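Side-chain contacts in thiosulfate sulfurtransferase YnjE (Escherichia coli, PDB 2WLR), which catalyses sulfur transfer from thiosulfate to cyanide, yielding thiocyanate and sulfite by way of a cysteine persulfide intermediate: residues Val126-Leu131 against Trp238-Asp243; Val150-Trp155 against Lys159-Ser164; Gly168-Asp173 against Ala196-Arg201; Val206-Arg211 against Ala217-Ile222. All coordinates share one frame; numbering follows the deposited sequence.

Contact 1 of 4, residues Val126-Leu131 against Trp238-Asp243; sequences VYPQWL and WQTWSD
Trp241 lays the benzo rim of its indole against Pro128 and Leu131, so that one aromatic border serves two residues from the first turn of helix 128-135. CE3 of Trp241 meets CB of Pro128 at 3.9 Å. The next ring atom, CZ3 of Trp241, lies 4.0 Å from CB of Leu131, which comes in at the ring edge near its plane. CZ3 of Trp241 also has the carbonyl O of Pro128 at 3.4 Å, approached obliquely. Because CG stands anti to the backbone N (chi1 -171°), the indole of Trp241 spans the space to the other helix and crosses the Leu131 side chain at about a right angle. Its NE1 is turned to a different task, a hydrogen bond to Pro247 O. Replacing this tryptophan by an alanine would probably leave Pro128 and Leu131 facing a gap and Pro247 O without its donor. Thr240 supplies a second, smaller point of contact: CG of Pro128 packs 3.3 Å from OG1 of Thr240, a hydroxyl whose hydrogen-bonding partner is Gly237 O. Leu246 touches both Pro128 and Trp241, and Leu234 of strand 231-234 touches Pro128 and Thr240. Helices 128-135 and 238-243 follow strands 125-126 and 231-234, which are neighbours at one margin of the parallel sheet, and their pairing belongs to the alpha/beta rhodanese fold.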
# COMPACT_ATOMS: atom_id res chain seq x y z
N VAL A 126 3.29 -7.41 4.50
CA VAL A 126 3.83 -8.77 4.39
C VAL A 126 3.58 -9.39 3.00
O VAL A 126 2.88 -8.83 2.15
CB VAL A 126 3.30 -9.67 5.52
CG1 VAL A 126 3.46 -8.95 6.88
CG2 VAL A 126 1.82 -10.07 5.25
N TYR A 127 4.15 -10.56 2.76
CA TYR A 127 4.07 -11.24 1.49
C TYR A 127 3.76 -12.73 1.73
O TYR A 127 3.89 -13.22 2.87
CB TYR A 127 5.36 -11.01 0.70
CG TYR A 127 6.61 -11.62 1.29
CD1 TYR A 127 7.30 -11.02 2.33
CD2 TYR A 127 7.11 -12.82 0.78
CE1 TYR A 127 8.44 -11.58 2.82
CE2 TYR A 127 8.27 -13.39 1.30
CZ TYR A 127 8.92 -12.77 2.31
OH TYR A 127 10.07 -13.38 2.78
N PRO A 128 3.33 -13.47 0.68
CA PRO A 128 2.76 -14.80 0.93
C PRO A 128 3.66 -15.81 1.63
O PRO A 128 3.24 -16.43 2.62
CB PRO A 128 2.34 -15.27 -0.47
CG PRO A 128 1.99 -14.01 -1.16
CD PRO A 128 3.06 -13.03 -0.69
N GLN A 129 4.88 -15.99 1.16
CA GLN A 129 5.76 -16.96 1.80
C GLN A 129 5.95 -16.68 3.28
O GLN A 129 6.01 -17.60 4.11
CB GLN A 129 7.10 -17.06 1.09
CG GLN A 129 7.88 -18.30 1.54
CD GLN A 129 7.20 -19.60 1.14
OE1 GLN A 129 6.75 -19.76 -0.00
NE2 GLN A 129 7.06 -20.52 2.09
N TRP A 130 6.02 -15.41 3.65
CA TRP A 130 6.24 -15.03 5.05
C TRP A 130 5.07 -15.54 5.87
O TRP A 130 5.25 -16.14 6.92
CB TRP A 130 6.35 -13.51 5.18
CG TRP A 130 6.51 -13.01 6.59
CD1 TRP A 130 7.70 -12.83 7.26
CD2 TRP A 130 5.48 -12.61 7.51
NE1 TRP A 130 7.47 -12.35 8.51
CE2 TRP A 130 6.11 -12.20 8.70
CE3 TRP A 130 4.08 -12.57 7.45
CZ2 TRP A 130 5.39 -11.77 9.81
CZ3 TRP A 130 3.38 -12.13 8.55
CH2 TRP A 130 4.04 -11.73 9.72
N LEU A 131 3.86 -15.30 5.38
CA LEU A 131 2.68 -15.68 6.11
C LEU A 131 2.56 -17.18 6.18
O LEU A 131 2.16 -17.73 7.19
CB LEU A 131 1.47 -15.07 5.43
CG LEU A 131 0.12 -15.22 6.10
CD1 LEU A 131 0.20 -14.77 7.56
CD2 LEU A 131 -0.89 -14.41 5.30
N TRP A 238 -5.11 -11.08 -1.82
CA TRP A 238 -5.33 -12.49 -2.11
C TRP A 238 -4.65 -12.99 -3.36
O TRP A 238 -4.16 -14.10 -3.38
CB TRP A 238 -6.83 -12.73 -2.23
CG TRP A 238 -7.15 -14.05 -2.88
CD1 TRP A 238 -7.56 -14.23 -4.16
CD2 TRP A 238 -7.00 -15.37 -2.31
NE1 TRP A 238 -7.70 -15.58 -4.43
CE2 TRP A 238 -7.35 -16.29 -3.31
CE3 TRP A 238 -6.56 -15.85 -1.07
CZ2 TRP A 238 -7.35 -17.68 -3.08
CZ3 TRP A 238 -6.56 -17.23 -0.84
CH2 TRP A 238 -6.94 -18.12 -1.86
N GLN A 239 -4.66 -12.18 -4.41
CA GLN A 239 -4.14 -12.67 -5.69
C GLN A 239 -2.69 -13.11 -5.56
O GLN A 239 -2.25 -14.03 -6.26
CB GLN A 239 -4.31 -11.64 -6.79
CG GLN A 239 -4.17 -12.23 -8.20
CD GLN A 239 -5.09 -13.40 -8.44
OE1 GLN A 239 -6.27 -13.37 -8.07
NE2 GLN A 239 -4.57 -14.46 -9.07
N THR A 240 -1.91 -12.45 -4.71
CA THR A 240 -0.52 -12.85 -4.53
C THR A 240 -0.40 -14.24 -3.88
O THR A 240 0.54 -14.99 -4.19
CB THR A 240 0.32 -11.82 -3.70
OG1 THR A 240 -0.10 -11.77 -2.33
CG2 THR A 240 0.33 -10.42 -4.36
N TRP A 241 -1.28 -14.57 -2.95
CA TRP A 241 -1.34 -15.92 -2.38
C TRP A 241 -1.71 -16.95 -3.43
O TRP A 241 -1.08 -18.00 -3.53
CB TRP A 241 -2.35 -15.96 -1.23
CG TRP A 241 -2.31 -17.27 -0.47
CD1 TRP A 241 -3.01 -18.39 -0.74
CD2 TRP A 241 -1.54 -17.54 0.70
NE1 TRP A 241 -2.72 -19.35 0.16
CE2 TRP A 241 -1.83 -18.86 1.09
CE3 TRP A 241 -0.65 -16.79 1.48
CZ2 TRP A 241 -1.22 -19.46 2.18
CZ3 TRP A 241 -0.07 -17.37 2.54
CH2 TRP A 241 -0.37 -18.70 2.91
N SER A 242 -2.73 -16.63 -4.21
CA SER A 242 -3.22 -17.51 -5.28
C SER A 242 -2.10 -17.78 -6.29
O SER A 242 -1.80 -18.95 -6.63
CB SER A 242 -4.43 -16.87 -5.96
OG SER A 242 -4.99 -17.73 -6.96
N ASP A 243 -1.45 -16.71 -6.74
CA ASP A 243 -0.37 -16.82 -7.70
C ASP A 243 0.88 -17.54 -7.16
O ASP A 243 1.64 -18.12 -7.93
CB ASP A 243 -0.01 -15.44 -8.25
CG ASP A 243 -1.12 -14.87 -9.16
OD1 ASP A 243 -2.15 -15.53 -9.35
OD2 ASP A 243 -0.95 -13.76 -9.68

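Contact 2 of 4, residues Val150-Trp155 against Lys159-Ser164; sequences VIEAAW and KLYLIS
OE2 of Glu152 is gripped by two partners, a water that gives it a hydrogen bond of 2.8 Å and, beyond the segments, NH1 of Arg211 in a salt bridge. The same water accepts from the backbone N of Tyr161 at 2.9 Å, so it ties the carboxylate to the short, weakly bonded helical turn at about 160-163. The other oxygen, OE1 of Glu152, rests 3.4 Å from CD2 of Tyr161, at the ring edge and near its plane, while the hydroxyl of Tyr209 makes a weak hydrogen bond to it. Carboxylate and phenol planes are turned 64° apart, and the two side chains run antiparallel alongside one another. With CG anti to the backbone N (chi1 -178°) and the chain extended beyond it, Glu152 carries its charge clear of strand 148-154 to the level of Tyr161. The pair thus bridges strand and helix in the beta-alpha-beta unit formed by strand 148-154, helix 160-163 and strand 170-173. A glutamine in place of Glu152 would probably deprive Arg211 of its balancing charge and weaken the hold on the water that accepts from Tyr161 N. The phenol OH of Tyr161 reaches on to Ala169 O. Toward the surface a second bond closes the turn: NZ of Lys159 donates to the carbonyl O of Trp155 at 2.8 Å, in the carbonyl plane and on a lone pair. Bends at chi3 and chi4 curl the lysine back for this.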
# COMPACT_ATOMS: atom_id res chain seq x y z
N VAL A 150 -4.98 -13.91 11.18
CA VAL A 150 -5.07 -13.59 9.76
C VAL A 150 -6.54 -13.49 9.39
O VAL A 150 -7.33 -14.35 9.75
CB VAL A 150 -4.38 -14.62 8.90
CG1 VAL A 150 -4.52 -14.26 7.41
CG2 VAL A 150 -2.90 -14.71 9.28
N ILE A 151 -6.92 -12.42 8.71
CA ILE A 151 -8.32 -12.12 8.45
C ILE A 151 -8.50 -11.60 7.05
O ILE A 151 -7.84 -10.61 6.66
CB ILE A 151 -8.85 -11.06 9.44
CG1 ILE A 151 -8.53 -11.44 10.90
CG2 ILE A 151 -10.35 -10.89 9.28
CD1 ILE A 151 -9.21 -10.59 11.93
N GLU A 152 -9.42 -12.22 6.32
CA GLU A 152 -9.87 -11.75 5.01
C GLU A 152 -10.98 -10.74 5.21
O GLU A 152 -11.91 -10.97 5.98
CB GLU A 152 -10.43 -12.88 4.12
CG GLU A 152 -10.83 -12.38 2.76
CD GLU A 152 -11.06 -13.45 1.70
OE1 GLU A 152 -10.57 -14.61 1.80
OE2 GLU A 152 -11.70 -13.08 0.67
N ALA A 153 -10.88 -9.60 4.54
CA ALA A 153 -11.90 -8.55 4.60
C ALA A 153 -12.53 -8.37 3.23
O ALA A 153 -11.84 -8.34 2.21
CB ALA A 153 -11.27 -7.19 5.09
N ALA A 154 -13.85 -8.27 3.20
CA ALA A 154 -14.59 -7.96 1.99
C ALA A 154 -15.97 -7.43 2.36
O ALA A 154 -16.40 -7.54 3.52
CB ALA A 154 -14.71 -9.19 1.08
N TRP A 155 -16.65 -6.86 1.38
CA TRP A 155 -18.01 -6.38 1.57
C TRP A 155 -18.99 -7.56 1.61
O TRP A 155 -18.95 -8.43 0.75
CB TRP A 155 -18.42 -5.38 0.47
CG TRP A 155 -19.87 -5.06 0.58
CD1 TRP A 155 -20.42 -4.16 1.40
CD2 TRP A 155 -20.96 -5.70 -0.12
NE1 TRP A 155 -21.80 -4.17 1.27
CE2 TRP A 155 -22.15 -5.12 0.35
CE3 TRP A 155 -21.03 -6.72 -1.08
CZ2 TRP A 155 -23.41 -5.51 -0.12
CZ3 TRP A 155 -22.29 -7.11 -1.55
CH2 TRP A 155 -23.46 -6.50 -1.07
N LYS A 159 -18.25 -14.65 0.35
CA LYS A 159 -18.55 -15.15 -0.99
C LYS A 159 -17.35 -15.96 -1.46
O LYS A 159 -17.28 -17.16 -1.23
CB LYS A 159 -18.91 -13.99 -1.93
CG LYS A 159 -20.35 -13.43 -1.71
CD LYS A 159 -20.57 -12.09 -2.42
CE LYS A 159 -19.91 -10.88 -1.67
NZ LYS A 159 -20.47 -10.55 -0.29
N LEU A 160 -16.38 -15.30 -2.08
CA LEU A 160 -15.19 -16.00 -2.57
C LEU A 160 -14.44 -16.75 -1.47
O LEU A 160 -13.90 -17.83 -1.72
CB LEU A 160 -14.29 -15.01 -3.29
CG LEU A 160 -14.84 -14.55 -4.63
CD1 LEU A 160 -14.00 -13.36 -5.13
CD2 LEU A 160 -14.88 -15.72 -5.63
N TYR A 161 -14.41 -16.18 -0.27
CA TYR A 161 -13.81 -16.82 0.89
C TYR A 161 -14.32 -18.25 1.08
O TYR A 161 -13.56 -19.12 1.44
CB TYR A 161 -14.10 -16.01 2.15
CG TYR A 161 -13.66 -16.63 3.48
CD1 TYR A 161 -14.43 -17.61 4.12
CD2 TYR A 161 -12.49 -16.22 4.13
CE1 TYR A 161 -14.05 -18.15 5.33
CE2 TYR A 161 -12.12 -16.76 5.35
CZ TYR A 161 -12.90 -17.75 5.96
OH TYR A 161 -12.50 -18.27 7.16
N LEU A 162 -15.60 -18.48 0.85
CA LEU A 162 -16.12 -19.85 1.04
C LEU A 162 -15.48 -20.87 0.08
O LEU A 162 -15.37 -22.06 0.40
CB LEU A 162 -17.63 -19.89 0.87
CG LEU A 162 -18.45 -19.04 1.83
CD1 LEU A 162 -19.95 -19.09 1.47
CD2 LEU A 162 -18.23 -19.47 3.25
N ILE A 163 -15.11 -20.41 -1.11
CA ILE A 163 -14.51 -21.27 -2.13
C ILE A 163 -13.03 -21.52 -1.82
O ILE A 163 -12.55 -22.64 -1.87
CB ILE A 163 -14.68 -20.67 -3.52
CG1 ILE A 163 -16.17 -20.43 -3.86
CG2 ILE A 163 -14.01 -21.57 -4.58
CD1 ILE A 163 -17.00 -21.68 -3.89
N SER A 164 -12.29 -20.45 -1.54
CA SER A 164 -10.87 -20.53 -1.20
C SER A 164 -10.48 -19.33 -0.34
O SER A 164 -10.88 -18.21 -0.62
CB SER A 164 -10.02 -20.51 -2.47
OG SER A 164 -8.73 -21.01 -2.19
O HOH W 1 -14.36 -13.29 0.00

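Contact 3 of 4, residues Gly168-Asp173 against Ala196-Arg201; sequences GADYID and AKHGIR
Strand 170-173 runs beside the end of helix 188-197, with the CA atoms of Asp170 and His198 7.8 Å apart, a gap that their two side chains close. ND1 of His198 donates to OD2 of Asp170 over 2.7 Å, and at 168° the bond is nearly straight. The carboxylate oxygen lies in the plane of the imidazole and is met on its syn side, although the donor stands 29° out of the carboxylate plane. A water bridges the same two residues, donating to OD2 of Asp170 and to the carbonyl O of His198, each at 2.8 Å. Ile172 works from a different direction: its CG1 sits 3.6 Å from the centroid of the His198 ring, squarely over one face, a CH-pi contact. CE1 of His198 approaches the carbonyl O of Tyr171 obliquely at 3.2 Å. With CG anti to the carbonyl carbon (chi1 -65°), the His198 ring is carried toward the strand. Its NE2 is hydrogen-bonded to Glu176 OE1, so both ring nitrogens are engaged and the rotation of the imidazole is fixed; two carboxylates would be expected to favour the protonated ring. Next in the chain, Gly199 has the positive phi of a C-prime residue and gives its N to Ala196 O. The arrangement is a buried His-carboxylate hydrogen bond joining an edge strand of the parallel sheet to a helix ended by a Schellman motif.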
# COMPACT_ATOMS: atom_id res chain seq x y z
N GLY A 168 -6.35 -20.86 7.94
CA GLY A 168 -6.39 -20.27 9.28
C GLY A 168 -6.96 -18.85 9.31
O GLY A 168 -7.05 -18.25 10.38
N ALA A 169 -7.39 -18.34 8.15
CA ALA A 169 -7.94 -16.99 8.09
C ALA A 169 -9.39 -16.94 8.53
O ALA A 169 -10.21 -17.79 8.16
CB ALA A 169 -7.83 -16.42 6.67
N ASP A 170 -9.70 -15.92 9.33
CA ASP A 170 -11.05 -15.52 9.71
C ASP A 170 -11.59 -14.64 8.57
O ASP A 170 -10.90 -14.41 7.58
CB ASP A 170 -10.96 -14.81 11.07
CG ASP A 170 -12.29 -14.45 11.69
OD1 ASP A 170 -13.33 -15.05 11.35
OD2 ASP A 170 -12.25 -13.57 12.59
N TYR A 171 -12.84 -14.20 8.69
CA TYR A 171 -13.46 -13.30 7.72
C TYR A 171 -14.15 -12.16 8.43
O TYR A 171 -14.84 -12.36 9.45
CB TYR A 171 -14.50 -14.06 6.89
CG TYR A 171 -15.20 -13.20 5.86
CD1 TYR A 171 -14.67 -13.06 4.58
CD2 TYR A 171 -16.39 -12.52 6.16
CE1 TYR A 171 -15.29 -12.27 3.64
CE2 TYR A 171 -17.02 -11.73 5.20
CZ TYR A 171 -16.48 -11.62 3.93
OH TYR A 171 -17.06 -10.87 2.93
N ILE A 172 -13.92 -10.94 7.95
CA ILE A 172 -14.64 -9.78 8.47
C ILE A 172 -15.39 -9.15 7.29
O ILE A 172 -14.82 -8.85 6.24
CB ILE A 172 -13.73 -8.73 9.13
CG1 ILE A 172 -13.21 -9.22 10.47
CG2 ILE A 172 -14.48 -7.38 9.35
CD1 ILE A 172 -12.17 -8.32 11.08
N ASP A 173 -16.69 -8.95 7.48
CA ASP A 173 -17.54 -8.19 6.58
C ASP A 173 -17.26 -6.71 6.90
O ASP A 173 -17.34 -6.30 8.07
CB ASP A 173 -18.99 -8.58 6.93
CG ASP A 173 -20.05 -7.90 6.08
OD1 ASP A 173 -19.84 -6.85 5.44
OD2 ASP A 173 -21.19 -8.42 6.17
N ALA A 196 -13.82 -7.91 20.05
CA ALA A 196 -14.03 -9.06 20.94
C ALA A 196 -14.46 -10.29 20.19
O ALA A 196 -13.89 -11.38 20.36
CB ALA A 196 -15.06 -8.72 22.02
N LYS A 197 -15.43 -10.14 19.30
CA LYS A 197 -16.02 -11.24 18.53
C LYS A 197 -15.00 -11.94 17.64
O LYS A 197 -15.01 -13.14 17.49
CB LYS A 197 -17.17 -10.67 17.69
CG LYS A 197 -18.05 -11.58 16.87
CD LYS A 197 -18.72 -10.77 15.67
CE LYS A 197 -19.23 -9.34 16.01
NZ LYS A 197 -19.07 -8.25 14.90
N HIS A 198 -14.08 -11.17 17.07
CA HIS A 198 -13.01 -11.73 16.25
C HIS A 198 -11.73 -12.05 17.03
O HIS A 198 -10.70 -12.38 16.43
CB HIS A 198 -12.73 -10.80 15.06
CG HIS A 198 -13.87 -10.70 14.13
ND1 HIS A 198 -14.11 -11.63 13.14
CD2 HIS A 198 -14.90 -9.82 14.08
CE1 HIS A 198 -15.22 -11.30 12.49
NE2 HIS A 198 -15.73 -10.21 13.06
N GLY A 199 -11.78 -12.02 18.36
CA GLY A 199 -10.67 -12.49 19.18
C GLY A 199 -9.43 -11.65 19.14
O GLY A 199 -8.32 -12.15 19.24
N ILE A 200 -9.63 -10.34 18.99
CA ILE A 200 -8.53 -9.39 18.86
C ILE A 200 -8.40 -8.53 20.13
O ILE A 200 -9.35 -7.80 20.49
CB ILE A 200 -8.76 -8.46 17.66
CG1 ILE A 200 -8.91 -9.29 16.37
CG2 ILE A 200 -7.61 -7.44 17.55
CD1 ILE A 200 -9.44 -8.48 15.15
N ARG A 201 -7.27 -8.61 20.83
CA ARG A 201 -6.92 -7.66 21.88
C ARG A 201 -6.01 -6.59 21.30
O ARG A 201 -5.51 -6.72 20.16
CB ARG A 201 -6.19 -8.33 23.03
CG ARG A 201 -6.90 -9.47 23.67
CD ARG A 201 -6.16 -9.93 24.93
NE ARG A 201 -4.76 -10.21 24.60
CZ ARG A 201 -4.30 -11.36 24.10
NH1 ARG A 201 -5.09 -12.41 23.92
NH2 ARG A 201 -3.00 -11.46 23.82
O HOH W 2 -9.87 -13.62 14.01

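Contact 4 of 4, residues Val206-Arg211 against Ala217-Ile222; sequences VILYGR and ARVAQI
Apolar contacts carry this meeting of strand and helix, and Leu208 makes every one of them on the strand side. Its two methyls divide the work. CD1 of Leu208 presses on Ala220, 3.6 Å from the CB and equally near the CA and N of that alanine, so the methyl touches the helix backbone itself. CD2 of Leu208 turns to the neighbouring residue and meets CG1 of Val219 at 3.9 Å, the two side chains crossing at about a right angle. The leucine has CG anti to the carbonyl carbon (chi1 -75°), while its chi2 of 144° lies away from a staggered value and places CD1 against Ala220. Val219 brings CG1 into play by setting it anti to the backbone N. Around them Ile151, Val231 and Leu233 of the flanking strands also touch Leu208, and Ala153 touches Val219. Farther round the helix, Ala220 and Gln221 pack on Met376 and Phe375 of helix 369-380.

Polar groups lie to the sides and serve other elements. The strand pairs through its backbone, Leu208 with Arg232 on one neighbour and Ile207 with Ile151 on the other. On the helix, Arg218 forms salt bridges with Glu178 and Asp390.

Strand 205-209 and helix 213-226 are the first two elements of a beta-alpha-beta unit that continues into strand 231-234. With apolar side chains alone meeting across the interface, the fit depends on shape: the small Ala220 lets Leu208 come close to the helix backbone.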
# COMPACT_ATOMS: atom_id res chain seq x y z
N VAL A 206 -2.68 -8.36 13.92
CA VAL A 206 -3.71 -8.67 12.93
C VAL A 206 -3.13 -8.49 11.53
O VAL A 206 -2.65 -7.39 11.20
CB VAL A 206 -4.95 -7.83 13.12
CG1 VAL A 206 -5.97 -8.17 12.06
CG2 VAL A 206 -5.57 -8.00 14.55
N ILE A 207 -3.18 -9.53 10.74
CA ILE A 207 -2.77 -9.48 9.33
C ILE A 207 -4.04 -9.58 8.49
O ILE A 207 -4.70 -10.60 8.47
CB ILE A 207 -1.74 -10.59 8.99
CG1 ILE A 207 -0.55 -10.51 9.95
CG2 ILE A 207 -1.28 -10.47 7.56
CD1 ILE A 207 -0.20 -11.82 10.52
N LEU A 208 -4.36 -8.52 7.78
CA LEU A 208 -5.53 -8.44 6.93
C LEU A 208 -5.17 -8.60 5.48
O LEU A 208 -4.12 -8.12 5.00
CB LEU A 208 -6.24 -7.09 7.15
CG LEU A 208 -7.03 -7.00 8.46
CD1 LEU A 208 -6.98 -5.61 9.07
CD2 LEU A 208 -8.48 -7.49 8.24
N TYR A 209 -6.07 -9.22 4.74
CA TYR A 209 -5.96 -9.27 3.29
C TYR A 209 -7.31 -9.19 2.68
O TYR A 209 -8.31 -9.46 3.32
CB TYR A 209 -5.22 -10.51 2.77
CG TYR A 209 -6.03 -11.81 2.83
CD1 TYR A 209 -6.12 -12.56 3.99
CD2 TYR A 209 -6.69 -12.27 1.70
CE1 TYR A 209 -6.88 -13.74 4.01
CE2 TYR A 209 -7.43 -13.43 1.73
CZ TYR A 209 -7.51 -14.15 2.88
OH TYR A 209 -8.27 -15.32 2.91
N GLY A 210 -7.34 -8.81 1.43
CA GLY A 210 -8.60 -8.77 0.69
C GLY A 210 -8.39 -9.23 -0.72
O GLY A 210 -7.29 -9.27 -1.21
N ARG A 211 -9.48 -9.57 -1.41
CA ARG A 211 -9.41 -9.72 -2.83
C ARG A 211 -9.06 -8.34 -3.42
O ARG A 211 -8.37 -8.26 -4.42
CB ARG A 211 -10.72 -10.25 -3.43
CG ARG A 211 -10.68 -11.74 -3.85
CD ARG A 211 -10.82 -12.73 -2.70
NE ARG A 211 -10.75 -14.10 -3.21
CZ ARG A 211 -10.79 -15.22 -2.49
NH1 ARG A 211 -10.90 -15.20 -1.17
NH2 ARG A 211 -10.71 -16.36 -3.13
N ALA A 217 -7.51 -2.59 3.97
CA ALA A 217 -6.94 -1.38 4.49
C ALA A 217 -7.93 -0.59 5.32
O ALA A 217 -7.59 0.04 6.31
CB ALA A 217 -6.38 -0.49 3.37
N ARG A 218 -9.18 -0.59 4.87
CA ARG A 218 -10.23 0.11 5.60
C ARG A 218 -10.38 -0.46 6.99
O ARG A 218 -10.42 0.29 7.97
CB ARG A 218 -11.53 0.03 4.80
CG ARG A 218 -12.76 0.58 5.53
CD ARG A 218 -12.65 2.05 5.85
NE ARG A 218 -13.98 2.60 6.13
CZ ARG A 218 -14.24 3.83 6.57
NH1 ARG A 218 -13.26 4.67 6.87
NH2 ARG A 218 -15.52 4.20 6.77
N VAL A 219 -10.49 -1.79 7.07
CA VAL A 219 -10.60 -2.45 8.36
C VAL A 219 -9.33 -2.17 9.17
O VAL A 219 -9.40 -1.87 10.36
CB VAL A 219 -10.83 -3.95 8.20
CG1 VAL A 219 -10.86 -4.66 9.55
CG2 VAL A 219 -12.13 -4.21 7.45
N ALA A 220 -8.17 -2.25 8.54
CA ALA A 220 -6.93 -2.05 9.24
C ALA A 220 -6.82 -0.69 9.87
O ALA A 220 -6.38 -0.58 11.02
CB ALA A 220 -5.73 -2.28 8.28
N GLN A 221 -7.12 0.36 9.12
CA GLN A 221 -6.95 1.70 9.63
C GLN A 221 -7.89 1.93 10.83
O GLN A 221 -7.52 2.58 11.81
CB GLN A 221 -7.16 2.74 8.53
CG GLN A 221 -6.92 4.21 8.92
CD GLN A 221 -8.12 4.88 9.59
OE1 GLN A 221 -9.21 4.36 9.57
NE2 GLN A 221 -7.90 6.04 10.23
N ILE A 222 -9.11 1.38 10.74
CA ILE A 222 -10.07 1.52 11.83
C ILE A 222 -9.58 0.76 13.08
O ILE A 222 -9.68 1.26 14.20
CB ILE A 222 -11.47 1.08 11.39
CG1 ILE A 222 -12.06 2.16 10.47
CG2 ILE A 222 -12.42 0.91 12.60
CD1 ILE A 222 -13.23 1.70 9.64

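How the contacts relate
All four contacts belong to one rhodanese-like domain and are arranged about its parallel sheet. Contacts 3 and 4 are buried, contacts 1 and 2 only partly so. Contacts 2, 3 and 4 reach strands 148-154, 170-173 and 205-209, respectively, with 148-154 between the other two, whereas contact 1 pairs two helices near the opposite margin. The chemistry changes with place: contact 4 is wholly apolar, contact 1 mostly so around an indole, contact 2 relies on charge and water, and contact 3 combines a buried polar bond with an aliphatic group over the imidazole face. Arg211, from the 206-211 segment, reaches both neighbours, salt-bridged to Glu152 of contact 2 and in a cation-pi interaction with Trp238 of contact 1.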